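Local coordinates for transglutaminase-like domain-containing protein (Streptococcus suis, PDB 4XZ7) that acts as a transglutaminase, probably linking protein glutamine side chains to amines, and serves as a homodimeric antiphagocytic virulence factor, at residues W232-K237 against Y242-Y247; T270-F275 against A282-G287; Q136-A141 against L163-K168; R34-L39 against K71-I76. All coordinates share one frame; numbering follows the deposited sequence.

Interaction 1. Residues W232-K237 against Y242-Y247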
loop_
_atom_site.group_PDB
_atom_site.type_symbol
_atom_site.label_atom_id
_atom_site.label_comp_id
_atom_site.label_asym_id
_atom_site.label_seq_id
_atom_site.Cartn_x
_atom_site.Cartn_y
_atom_site.Cartn_z
ATOM N N TRP B 232 20.693 6.652 -3.230
ATOM C CA TRP B 232 21.216 6.141 -4.486
ATOM C C TRP B 232 20.340 5.033 -5.128
ATOM O O TRP B 232 20.080 5.065 -6.337
ATOM C CB TRP B 232 22.664 5.649 -4.270
ATOM C CG TRP B 232 23.527 6.762 -3.769
ATOM C CD1 TRP B 232 24.074 6.891 -2.519
ATOM C CD2 TRP B 232 23.891 7.940 -4.486
ATOM N NE1 TRP B 232 24.787 8.065 -2.426
ATOM C CE2 TRP B 232 24.688 8.729 -3.624
ATOM C CE3 TRP B 232 23.645 8.400 -5.788
ATOM C CZ2 TRP B 232 25.217 9.949 -4.014
ATOM C CZ3 TRP B 232 24.182 9.615 -6.180
ATOM C CH2 TRP B 232 24.955 10.375 -5.299
ATOM N N GLU B 233 19.874 4.079 -4.326
ATOM C CA GLU B 233 19.045 2.968 -4.824
ATOM C C GLU B 233 17.735 3.433 -5.458
ATOM O O GLU B 233 17.368 3.024 -6.568
ATOM C CB GLU B 233 18.721 2.010 -3.684
ATOM C CG GLU B 233 19.906 1.268 -3.139
ATOM C CD GLU B 233 19.967 -0.143 -3.668
ATOM O OE1 GLU B 233 20.886 -0.438 -4.465
ATOM O OE2 GLU B 233 19.087 -0.950 -3.292
ATOM N N ALA B 234 17.021 4.288 -4.744
ATOM C CA ALA B 234 15.753 4.790 -5.254
ATOM C C ALA B 234 15.964 5.643 -6.503
ATOM O O ALA B 234 15.156 5.589 -7.420
ATOM C CB ALA B 234 15.027 5.574 -4.186
ATOM N N ALA B 235 17.042 6.430 -6.545
ATOM C CA ALA B 235 17.292 7.275 -7.716
ATOM C C ALA B 235 17.581 6.382 -8.930
ATOM O O ALA B 235 17.120 6.637 -10.050
ATOM C CB ALA B 235 18.453 8.232 -7.465
ATOM N N ASN B 236 18.353 5.335 -8.670
ATOM C CA ASN B 236 18.664 4.311 -9.648
ATOM C C ASN B 236 17.390 3.718 -10.256
ATOM O O ASN B 236 17.207 3.717 -11.474
ATOM C CB ASN B 236 19.506 3.221 -8.989
ATOM C CG ASN B 236 20.651 2.770 -9.856
ATOM O OD1 ASN B 236 21.803 3.167 -9.643
ATOM N ND2 ASN B 236 20.348 1.935 -10.851
ATOM N N LYS B 237 16.496 3.232 -9.403
ATOM C CA LYS B 237 15.246 2.661 -9.903
ATOM C C LYS B 237 14.358 3.704 -10.584
ATOM O O LYS B 237 13.601 3.388 -11.499
ATOM C CB LYS B 237 14.477 1.978 -8.769
ATOM C CG LYS B 237 15.307 0.965 -7.977
ATOM C CD LYS B 237 16.218 0.087 -8.846
ATOM C CE LYS B 237 17.290 -0.639 -7.996
ATOM N NZ LYS B 237 18.150 0.311 -7.207
ATOM N N TYR B 242 11.123 2.612 -12.799
ATOM C CA TYR B 242 10.632 1.438 -12.104
ATOM C C TYR B 242 9.795 1.894 -10.919
ATOM O O TYR B 242 10.260 2.702 -10.120
ATOM C CB TYR B 242 11.816 0.578 -11.662
ATOM C CG TYR B 242 11.479 -0.681 -10.902
ATOM C CD1 TYR B 242 11.176 -1.857 -11.572
ATOM C CD2 TYR B 242 11.508 -0.706 -9.514
ATOM C CE1 TYR B 242 10.892 -3.014 -10.880
ATOM C CE2 TYR B 242 11.227 -1.855 -8.815
ATOM C CZ TYR B 242 10.920 -3.006 -9.502
ATOM O OH TYR B 242 10.637 -4.157 -8.811
ATOM N N ALA B 243 8.562 1.403 -10.818
ATOM C CA ALA B 243 7.646 1.841 -9.760
ATOM C C ALA B 243 8.235 1.536 -8.391
ATOM O O ALA B 243 8.670 0.406 -8.135
ATOM C CB ALA B 243 6.286 1.179 -9.909
ATOM N N ASP B 244 8.243 2.545 -7.516
ATOM C CA ASP B 244 8.920 2.436 -6.229
ATOM C C ASP B 244 8.363 3.433 -5.205
ATOM O O ASP B 244 8.473 4.647 -5.380
ATOM C CB ASP B 244 10.423 2.653 -6.438
ATOM C CG ASP B 244 11.221 2.490 -5.174
ATOM O OD1 ASP B 244 12.271 3.168 -5.054
ATOM O OD2 ASP B 244 10.807 1.694 -4.307
ATOM N N ILE B 245 7.760 2.912 -4.138
ATOM C CA ILE B 245 7.223 3.741 -3.068
ATOM C C ILE B 245 8.362 4.568 -2.429
ATOM O O ILE B 245 8.152 5.701 -1.956
ATOM C CB ILE B 245 6.488 2.867 -1.993
ATOM C CG1 ILE B 245 5.816 3.752 -0.933
ATOM C CG2 ILE B 245 7.463 1.929 -1.291
ATOM C CD1 ILE B 245 5.113 2.949 0.149
ATOM N N ASN B 246 9.576 4.024 -2.469
ATOM C CA ASN B 246 10.755 4.732 -1.941
ATOM C C ASN B 246 11.032 6.062 -2.659
ATOM O O ASN B 246 11.654 6.962 -2.093
ATOM C CB ASN B 246 11.988 3.845 -2.020
ATOM C CG ASN B 246 11.915 2.665 -1.074
ATOM O OD1 ASN B 246 11.775 2.830 0.142
ATOM N ND2 ASN B 246 11.999 1.463 -1.629
ATOM N N TYR B 247 10.576 6.189 -3.903
ATOM C CA TYR B 247 10.691 7.470 -4.596
ATOM C C TYR B 247 9.906 8.549 -3.843
ATOM O O TYR B 247 10.397 9.666 -3.587
ATOM C CB TYR B 247 10.190 7.380 -6.042
ATOM C CG TYR B 247 10.156 8.738 -6.714
ATOM C CD1 TYR B 247 11.307 9.301 -7.254
ATOM C CD2 TYR B 247 8.982 9.467 -6.771
ATOM C CE1 TYR B 247 11.278 10.558 -7.852
ATOM C CE2 TYR B 247 8.941 10.713 -7.352
ATOM C CZ TYR B 247 10.083 11.257 -7.894
ATOM O OH TYR B 247 10.007 12.501 -8.470
HETATM O O HOH W 1 12.499 5.260 -6.977
#
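Asp244 OD1 rests 3.8 Å from Ala234 CB and takes part in two hydrogen bonds. One is to a water, which donates to Asp244 OD1 at 2.9 Å and also donates to Ala234 O. The other is to Tyr242 OH of the second subunit. The second carboxylate oxygen serves the next helix. Asp244 is the N-cap of helix 245-251, and its OD2 weakly receives Asn246 N. Asn246 ND2 gives a further bond of 2.9 Å to the syn lone pair of Asp244 OD2. CG of Asp244 is anti to the backbone N (chi1 -177°), which turns the carboxylate toward helix 232-239. Asn246 CB also packs on Ala234 CB, at 4.1 Å.

A backbone bond closes the turn between the helices: Tyr242 N donates to Lys237 O at 2.9 Å, with an N-H...O angle of 162°. Beside it, Lys237 CB meets Tyr242 CD2 obliquely at 4.1 Å. The lysine chain then bends and folds back along its own helix. Its NZ donates to Glu233 O at 2.9 Å and has a long salt bridge to Glu233. The same lysine makes a cation-pi contact with Tyr242 of the second subunit. The pairings are reciprocal across the dimer. The turn between the two helices is thus part of the subunit interface, and the buried carboxylate is satisfied from both chains.

Interaction 2. Residues T270-F275 against A282-G287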
loop_
_atom_site.group_PDB
_atom_site.type_symbol
_atom_site.label_atom_id
_atom_site.label_comp_id
_atom_site.label_asym_id
_atom_site.label_seq_id
_atom_site.Cartn_x
_atom_site.Cartn_y
_atom_site.Cartn_z
ATOM N N THR B 270 12.487 20.796 1.086
ATOM C CA THR B 270 12.953 21.236 2.393
ATOM C C THR B 270 13.710 22.563 2.270
ATOM O O THR B 270 13.553 23.457 3.101
ATOM C CB THR B 270 13.859 20.183 3.042
ATOM O OG1 THR B 270 13.103 18.991 3.240
ATOM C CG2 THR B 270 14.394 20.673 4.402
ATOM N N ALA B 271 14.518 22.688 1.224
ATOM C CA ALA B 271 15.271 23.919 1.018
ATOM C C ALA B 271 14.345 25.095 0.718
ATOM O O ALA B 271 14.542 26.180 1.239
ATOM C CB ALA B 271 16.296 23.749 -0.100
ATOM N N ALA B 272 13.335 24.881 -0.123
ATOM C CA ALA B 272 12.436 25.968 -0.492
ATOM C C ALA B 272 11.698 26.441 0.745
ATOM O O ALA B 272 11.595 27.660 0.987
ATOM C CB ALA B 272 11.460 25.540 -1.571
ATOM N N ARG B 273 11.207 25.480 1.536
ATOM C CA ARG B 273 10.513 25.827 2.779
ATOM C C ARG B 273 11.435 26.640 3.684
ATOM O O ARG B 273 11.062 27.722 4.142
ATOM C CB ARG B 273 10.019 24.579 3.512
ATOM C CG ARG B 273 9.147 24.877 4.717
ATOM C CD ARG B 273 7.751 25.340 4.312
ATOM N NE ARG B 273 6.893 25.548 5.477
ATOM C CZ ARG B 273 5.769 26.251 5.451
ATOM N NH1 ARG B 273 5.360 26.805 4.317
ATOM N NH2 ARG B 273 5.055 26.410 6.553
ATOM N N ALA B 274 12.641 26.128 3.919
ATOM C CA ALA B 274 13.639 26.826 4.742
ATOM C C ALA B 274 13.979 28.247 4.256
ATOM O O ALA B 274 14.142 29.161 5.060
ATOM C CB ALA B 274 14.897 26.003 4.812
ATOM N N PHE B 275 14.103 28.426 2.946
ATOM C CA PHE B 275 14.458 29.721 2.382
ATOM C C PHE B 275 13.332 30.735 2.540
ATOM O O PHE B 275 13.581 31.926 2.728
ATOM C CB PHE B 275 14.823 29.579 0.905
ATOM C CG PHE B 275 16.107 28.823 0.669
ATOM C CD1 PHE B 275 17.102 28.807 1.635
ATOM C CD2 PHE B 275 16.314 28.132 -0.512
ATOM C CE1 PHE B 275 18.293 28.117 1.420
ATOM C CE2 PHE B 275 17.504 27.433 -0.734
ATOM C CZ PHE B 275 18.489 27.427 0.236
ATOM N N ALA B 282 11.214 31.486 -2.422
ATOM C CA ALA B 282 11.661 30.247 -3.043
ATOM C C ALA B 282 10.507 29.345 -3.487
ATOM O O ALA B 282 9.416 29.371 -2.917
ATOM C CB ALA B 282 12.580 29.486 -2.086
ATOM N N TYR B 283 10.748 28.558 -4.524
ATOM C CA TYR B 283 9.800 27.510 -4.886
ATOM C C TYR B 283 10.571 26.379 -5.541
ATOM O O TYR B 283 11.758 26.524 -5.865
ATOM C CB TYR B 283 8.660 28.043 -5.798
ATOM C CG TYR B 283 9.035 28.464 -7.224
ATOM C CD1 TYR B 283 8.529 27.771 -8.326
ATOM C CD2 TYR B 283 9.861 29.562 -7.469
ATOM C CE1 TYR B 283 8.834 28.147 -9.630
ATOM C CE2 TYR B 283 10.183 29.945 -8.775
ATOM C CZ TYR B 283 9.670 29.223 -9.849
ATOM O OH TYR B 283 9.967 29.572 -11.150
ATOM N N VAL B 284 9.899 25.248 -5.714
ATOM C CA VAL B 284 10.527 24.058 -6.269
ATOM C C VAL B 284 10.299 23.968 -7.777
ATOM O O VAL B 284 9.178 24.119 -8.261
ATOM C CB VAL B 284 9.976 22.779 -5.591
ATOM C CG1 VAL B 284 10.587 21.548 -6.202
ATOM C CG2 VAL B 284 10.251 22.811 -4.103
ATOM N N VAL B 285 11.359 23.689 -8.518
ATOM C CA VAL B 285 11.230 23.498 -9.954
ATOM C C VAL B 285 11.793 22.160 -10.411
ATOM O O VAL B 285 12.599 21.532 -9.710
ATOM C CB VAL B 285 11.941 24.622 -10.732
ATOM C CG1 VAL B 285 11.204 25.967 -10.554
ATOM C CG2 VAL B 285 13.398 24.728 -10.305
ATOM N N VAL B 286 11.378 21.740 -11.603
ATOM C CA VAL B 286 11.861 20.513 -12.206
ATOM C C VAL B 286 12.335 20.758 -13.627
ATOM O O VAL B 286 11.886 21.689 -14.299
ATOM C CB VAL B 286 10.782 19.420 -12.236
ATOM C CG1 VAL B 286 10.348 19.062 -10.823
ATOM C CG2 VAL B 286 9.592 19.877 -13.079
ATOM N N GLY B 287 13.226 19.892 -14.092
ATOM C CA GLY B 287 13.797 20.015 -15.411
ATOM C C GLY B 287 14.642 18.790 -15.652
ATOM O O GLY B 287 14.302 17.685 -15.208
#
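Phe275 CB touches Ala282 CB at 3.7 Å, where helix 264-277 packs on strand 282-288. This is the helix-on-sheet core of a transglutaminase-like, papain-related fold. In this fold the central helix usually carries the catalytic cysteine at its N-terminal end. The short segments run antiparallel, at 167°, with their axes 7.0 Å apart.

In the phenylalanine, CG is anti to the carbonyl carbon (chi1 -68°), so CB faces Ala282 while the ring leads off. Ala282 CB lies at the ring edge, near its plane. One face lies under Ala271 O of its own helix, 3.0 Å above the plane and offset toward the rim. The ring packs on Val217 and Val221 of helix 213-227 and Val300 of strand 294-302.

The rest of the interface is built from small groups. Ala282 CB also lies 3.7 Å from Ala272 O, so the strand start sits close to the helix backbone. Ala272 points its methyl at the strand and meets Ala282 CB at 4.1 Å. The second subunit packs here as well, with its Ala140 on Ala272 and its Asn139 on Val284. Farther along the strand, Val284 turns one branch back to the helix, and its CG2 touches Ala272 CB at 3.9 Å.

Interaction 3. Residues Q136-A141 against L163-K168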
loop_
_atom_site.group_PDB
_atom_site.type_symbol
_atom_site.label_atom_id
_atom_site.label_comp_id
_atom_site.label_asym_id
_atom_site.label_seq_id
_atom_site.Cartn_x
_atom_site.Cartn_y
_atom_site.Cartn_z
ATOM N N GLN B 136 0.992 -27.439 4.124
ATOM C CA GLN B 136 1.531 -27.577 2.787
ATOM C C GLN B 136 0.404 -27.386 1.756
ATOM O O GLN B 136 0.604 -26.719 0.734
ATOM C CB GLN B 136 2.206 -28.940 2.616
ATOM C CG GLN B 136 3.117 -29.038 1.416
ATOM C CD GLN B 136 4.375 -28.212 1.564
ATOM O OE1 GLN B 136 5.307 -28.599 2.284
ATOM N NE2 GLN B 136 4.430 -27.085 0.867
ATOM N N LEU B 137 -0.772 -27.948 2.031
ATOM C CA LEU B 137 -1.893 -27.775 1.117
ATOM C C LEU B 137 -2.395 -26.311 1.085
ATOM O O LEU B 137 -2.796 -25.789 0.023
ATOM C CB LEU B 137 -3.031 -28.728 1.496
ATOM C CG LEU B 137 -2.765 -30.206 1.206
ATOM C CD1 LEU B 137 -3.844 -31.076 1.856
ATOM C CD2 LEU B 137 -2.737 -30.441 -0.299
ATOM N N LEU B 138 -2.367 -25.654 2.244
ATOM C CA LEU B 138 -2.753 -24.244 2.293
ATOM C C LEU B 138 -1.806 -23.451 1.401
ATOM O O LEU B 138 -2.252 -22.666 0.546
ATOM C CB LEU B 138 -2.731 -23.703 3.724
ATOM C CG LEU B 138 -3.904 -24.093 4.619
ATOM C CD1 LEU B 138 -3.608 -23.684 6.056
ATOM C CD2 LEU B 138 -5.238 -23.474 4.148
ATOM N N ASN B 139 -0.507 -23.692 1.585
ATOM C CA ASN B 139 0.521 -23.058 0.753
ATOM C C ASN B 139 0.294 -23.334 -0.733
ATOM O O ASN B 139 0.549 -22.478 -1.586
ATOM C CB ASN B 139 1.923 -23.537 1.152
ATOM C CG ASN B 139 3.022 -22.758 0.445
ATOM O OD1 ASN B 139 3.209 -21.571 0.686
ATOM N ND2 ASN B 139 3.751 -23.424 -0.425
ATOM N N ALA B 140 -0.176 -24.544 -1.026
ATOM C CA ALA B 140 -0.470 -24.951 -2.389
ATOM C C ALA B 140 -1.691 -24.224 -2.934
ATOM O O ALA B 140 -1.940 -24.260 -4.130
ATOM C CB ALA B 140 -0.690 -26.476 -2.467
ATOM N N ALA B 141 -2.485 -23.610 -2.058
ATOM C CA ALA B 141 -3.566 -22.737 -2.538
ATOM C C ALA B 141 -3.210 -21.263 -2.374
ATOM O O ALA B 141 -4.050 -20.386 -2.566
ATOM C CB ALA B 141 -4.879 -23.043 -1.809
ATOM N N LEU B 163 -6.854 -19.630 12.990
ATOM C CA LEU B 163 -8.247 -19.940 12.734
ATOM C C LEU B 163 -8.629 -19.464 11.334
ATOM O O LEU B 163 -9.209 -20.217 10.570
ATOM C CB LEU B 163 -9.169 -19.298 13.779
ATOM C CG LEU B 163 -10.669 -19.540 13.576
ATOM C CD1 LEU B 163 -10.974 -21.031 13.416
ATOM C CD2 LEU B 163 -11.460 -18.976 14.735
ATOM N N THR B 164 -8.295 -18.217 11.000
ATOM C CA THR B 164 -8.595 -17.702 9.664
ATOM C C THR B 164 -7.455 -17.993 8.693
ATOM O O THR B 164 -6.280 -18.035 9.076
ATOM C CB THR B 164 -8.839 -16.184 9.661
ATOM O OG1 THR B 164 -7.685 -15.546 10.196
ATOM C CG2 THR B 164 -10.071 -15.811 10.514
ATOM N N VAL B 165 -7.820 -18.192 7.434
ATOM C CA VAL B 165 -6.847 -18.326 6.369
ATOM C C VAL B 165 -6.900 -17.061 5.515
ATOM O O VAL B 165 -7.936 -16.391 5.438
ATOM C CB VAL B 165 -7.109 -19.595 5.509
ATOM C CG1 VAL B 165 -7.078 -20.827 6.390
ATOM C CG2 VAL B 165 -8.432 -19.507 4.801
ATOM N N ASP B 166 -5.770 -16.718 4.914
ATOM C CA ASP B 166 -5.685 -15.528 4.086
ATOM C C ASP B 166 -4.552 -15.748 3.104
ATOM O O ASP B 166 -3.804 -16.731 3.208
ATOM C CB ASP B 166 -5.422 -14.279 4.938
ATOM C CG ASP B 166 -5.886 -12.987 4.267
ATOM O OD1 ASP B 166 -6.196 -12.996 3.055
ATOM O OD2 ASP B 166 -5.929 -11.953 4.967
ATOM N N ASN B 167 -4.462 -14.848 2.133
ATOM C CA ASN B 167 -3.271 -14.670 1.309
ATOM C C ASN B 167 -2.026 -14.894 2.143
ATOM O O ASN B 167 -1.892 -14.296 3.209
ATOM C CB ASN B 167 -3.326 -13.240 0.724
ATOM C CG ASN B 167 -2.305 -12.995 -0.336
ATOM O OD1 ASN B 167 -1.149 -13.367 -0.189
ATOM N ND2 ASN B 167 -2.718 -12.320 -1.416
ATOM N N LYS B 168 -1.116 -15.767 1.711
ATOM C CA LYS B 168 0.016 -16.074 2.570
ATOM C C LYS B 168 0.978 -14.873 2.691
ATOM O O LYS B 168 1.807 -14.822 3.599
ATOM C CB LYS B 168 0.757 -17.319 2.060
ATOM C CG LYS B 168 1.657 -17.098 0.845
ATOM C CD LYS B 168 2.304 -18.423 0.383
ATOM C CE LYS B 168 3.368 -18.176 -0.675
ATOM N NZ LYS B 168 4.064 -19.406 -1.114
HETATM O O HOH W 2 2.268 -20.689 -2.606
#
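Lys168 and Asn139 are brought together by their first torsions. In Lys168, CG stands between the backbone N and the carbonyl carbon (chi1 77°), and the rest of the chain runs fully extended. In Asn139, CG is anti to the backbone N (chi1 -172°), which carries the amide out to the lysine tip. The setting is a helix packed on a sheet: helix 132-140 lies against the end of strand 157-167, the longest in its mixed sheet.

Lys168 NZ donates to Asn139 OD1 at 2.9 Å. The C=O...N angle is 130°, and the donor is tilted out of the carbonyl plane. Lys168 CD also passes 3.3 Å from Asn139 OD1, so the chain lies across the amide oxygen. A water adds a second link, accepting from Lys168 NZ and donating to Asn139 O. The ammonium thus sits near the C-terminal end of the helix, where its charge is probably favourable.

Both elements also face the second subunit. Leu138 packs on Leu375 of that chain, and Asp166 OD1 and OD2 bond to Val186 N and Asn185 N of that chain. Inside the subunit, Leu138 and Val165 cross at about a right angle, with Leu138 CD2 3.9 Å from Val165 CG1.

Interaction 4. Residues R34-L39 against K71-I76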
loop_
_atom_site.group_PDB
_atom_site.type_symbol
_atom_site.label_atom_id
_atom_site.label_comp_id
_atom_site.label_asym_id
_atom_site.label_seq_id
_atom_site.Cartn_x
_atom_site.Cartn_y
_atom_site.Cartn_z
ATOM N N ARG B 34 2.857 -3.733 40.789
ATOM C CA ARG B 34 3.030 -2.530 39.987
ATOM C C ARG B 34 3.498 -2.859 38.583
ATOM O O ARG B 34 3.216 -2.136 37.621
ATOM C CB ARG B 34 4.036 -1.604 40.690
ATOM C CG ARG B 34 4.337 -0.292 40.005
ATOM C CD ARG B 34 5.248 0.597 40.887
ATOM N NE ARG B 34 5.688 1.774 40.147
ATOM C CZ ARG B 34 6.743 1.791 39.334
ATOM N NH1 ARG B 34 7.068 2.901 38.685
ATOM N NH2 ARG B 34 7.476 0.697 39.169
ATOM N N GLN B 35 4.248 -3.944 38.467
ATOM C CA GLN B 35 4.714 -4.379 37.163
ATOM C C GLN B 35 4.330 -5.834 36.903
ATOM O O GLN B 35 4.293 -6.657 37.825
ATOM C CB GLN B 35 6.227 -4.191 37.041
ATOM C CG GLN B 35 6.686 -2.743 37.198
ATOM C CD GLN B 35 8.198 -2.613 37.227
ATOM O OE1 GLN B 35 8.880 -3.337 37.948
ATOM N NE2 GLN B 35 8.724 -1.690 36.441
ATOM N N PHE B 36 4.055 -6.129 35.634
ATOM C CA PHE B 36 3.548 -7.430 35.217
ATOM C C PHE B 36 4.229 -7.856 33.924
ATOM O O PHE B 36 4.461 -7.014 33.056
ATOM C CB PHE B 36 2.030 -7.373 34.995
ATOM C CG PHE B 36 1.224 -6.994 36.222
ATOM C CD1 PHE B 36 0.701 -7.974 37.050
ATOM C CD2 PHE B 36 0.949 -5.662 36.517
ATOM C CE1 PHE B 36 -0.065 -7.635 38.173
ATOM C CE2 PHE B 36 0.184 -5.308 37.633
ATOM C CZ PHE B 36 -0.316 -6.297 38.468
ATOM N N HIS B 37 4.545 -9.141 33.756
ATOM C CA HIS B 37 4.896 -9.576 32.406
ATOM C C HIS B 37 3.595 -9.864 31.691
ATOM O O HIS B 37 2.575 -10.116 32.336
ATOM C CB HIS B 37 5.815 -10.809 32.384
ATOM C CG HIS B 37 7.170 -10.549 32.946
ATOM N ND1 HIS B 37 7.724 -9.283 32.987
ATOM C CD2 HIS B 37 8.075 -11.372 33.531
ATOM C CE1 HIS B 37 8.911 -9.343 33.557
ATOM N NE2 HIS B 37 9.147 -10.599 33.907
ATOM N N VAL B 38 3.612 -9.821 30.366
ATOM C CA VAL B 38 2.390 -10.078 29.618
ATOM C C VAL B 38 2.638 -11.035 28.466
ATOM O O VAL B 38 3.498 -10.786 27.621
ATOM C CB VAL B 38 1.770 -8.785 29.056
ATOM C CG1 VAL B 38 0.483 -9.120 28.302
ATOM C CG2 VAL B 38 1.511 -7.778 30.196
ATOM N N LEU B 39 1.880 -12.129 28.456
ATOM C CA LEU B 39 1.941 -13.127 27.397
ATOM C C LEU B 39 0.732 -12.984 26.511
ATOM O O LEU B 39 -0.376 -12.827 26.997
ATOM C CB LEU B 39 1.984 -14.544 27.967
ATOM C CG LEU B 39 3.183 -14.851 28.866
ATOM C CD1 LEU B 39 3.037 -16.222 29.521
ATOM C CD2 LEU B 39 4.472 -14.761 28.058
ATOM N N LYS B 71 -7.859 -16.895 38.737
ATOM C CA LYS B 71 -6.575 -16.205 38.864
ATOM C C LYS B 71 -6.305 -15.196 37.752
ATOM O O LYS B 71 -6.411 -15.505 36.568
ATOM C CB LYS B 71 -5.439 -17.216 38.918
ATOM C CG LYS B 71 -5.535 -18.165 40.102
ATOM C CD LYS B 71 -4.204 -18.845 40.339
ATOM C CE LYS B 71 -3.511 -19.195 39.024
ATOM N NZ LYS B 71 -2.099 -19.615 39.249
ATOM N N VAL B 72 -5.920 -13.988 38.153
ATOM C CA VAL B 72 -5.632 -12.922 37.201
ATOM C C VAL B 72 -4.199 -13.006 36.650
ATOM O O VAL B 72 -3.894 -12.423 35.616
ATOM C CB VAL B 72 -5.873 -11.526 37.840
ATOM C CG1 VAL B 72 -7.365 -11.324 38.116
ATOM C CG2 VAL B 72 -5.077 -11.375 39.114
ATOM N N THR B 73 -3.325 -13.726 37.347
ATOM C CA THR B 73 -1.962 -13.920 36.870
ATOM C C THR B 73 -1.485 -15.357 37.030
ATOM O O THR B 73 -2.016 -16.115 37.837
ATOM C CB THR B 73 -0.951 -13.007 37.599
ATOM O OG1 THR B 73 -0.954 -13.295 39.007
ATOM C CG2 THR B 73 -1.278 -11.535 37.371
ATOM N N GLN B 74 -0.463 -15.693 36.250
ATOM C CA GLN B 74 0.265 -16.956 36.311
ATOM C C GLN B 74 1.667 -16.718 36.878
ATOM O O GLN B 74 2.395 -15.839 36.413
ATOM C CB GLN B 74 0.361 -17.584 34.910
ATOM C CG GLN B 74 -1.001 -17.810 34.246
ATOM C CD GLN B 74 -1.832 -18.868 34.989
ATOM O OE1 GLN B 74 -1.321 -19.939 35.341
ATOM N NE2 GLN B 74 -3.110 -18.558 35.240
ATOM N N ASN B 75 2.044 -17.496 37.879
ATOM C CA ASN B 75 3.330 -17.323 38.521
ATOM C C ASN B 75 4.349 -18.014 37.639
ATOM O O ASN B 75 4.358 -19.235 37.547
ATOM C CB ASN B 75 3.310 -17.901 39.948
ATOM C CG ASN B 75 4.636 -17.743 40.681
ATOM O OD1 ASN B 75 5.308 -16.722 40.565
ATOM N ND2 ASN B 75 5.021 -18.773 41.443
ATOM N N ILE B 76 5.170 -17.252 36.930
ATOM C CA ILE B 76 6.160 -17.907 36.090
ATOM C C ILE B 76 7.531 -17.344 36.436
ATOM O O ILE B 76 7.743 -16.136 36.366
ATOM C CB ILE B 76 5.844 -17.739 34.604
ATOM C CG1 ILE B 76 4.479 -18.368 34.274
ATOM C CG2 ILE B 76 6.926 -18.395 33.754
ATOM C CD1 ILE B 76 4.094 -18.247 32.815
#
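Phe36 and Thr73 meet where two strands of a mixed beta sheet in the N-terminal part of the chain come near each other. Strands 36-40 and 74-76 are not paired with each other. Both pair with strand 79-86, the first in parallel and the second antiparallel. The touching parts run 80° apart, and even the nearest CA atoms, those of Phe36 and Thr73, are 8.7 Å apart. Side chains alone bridge the distance.

The first kind of contact is methyl to aromatic. Thr73 CG2 approaches the Phe36 ring obliquely, 4.1 Å from CD1 and 4.2 Å from CE1. The two side chains cross at about a right angle. The threonine places OG1 between its backbone N and carbonyl carbon (chi1 61°), and this sets CG2 beside the N, on the side of the ring. Phe36 also packs on Leu26 of helix 19-29 and Leu56 of helix 53-59.

The second kind of contact is purely aliphatic. Leu39 and Ile76 both pack on His81 of strand 79-86, with which both their strands pair. In each, the first torsion sets the gamma carbon that leads to the tip, Leu39 CG or Ile76 CG1, anti to the carbonyl carbon. They reach toward each other tip to tip, with Leu39 CD1 4.0 Å from Ile76 CD1.

Interactions 1 and 2 lie in the transglutaminase-like region, with nearest atoms about 7 Å apart. Both are buried, but their chemistry differs. Interaction 1 is largely polar and joins two consecutive helices at the dimer interface, while interaction 2 is an apolar helix-strand core. Interactions 3 and 4 come earlier in the chain, are only partly buried, and belong to two different mixed sheets. Interaction 3 combines a lysine-amide bond with one methyl contact; interaction 4 uses side-chain packing alone. Interactions 1, 2 and 3 touch the second subunit. The helix of interaction 3 packs there on interaction 2 of the other chain. Interaction 4 has no such neighbour.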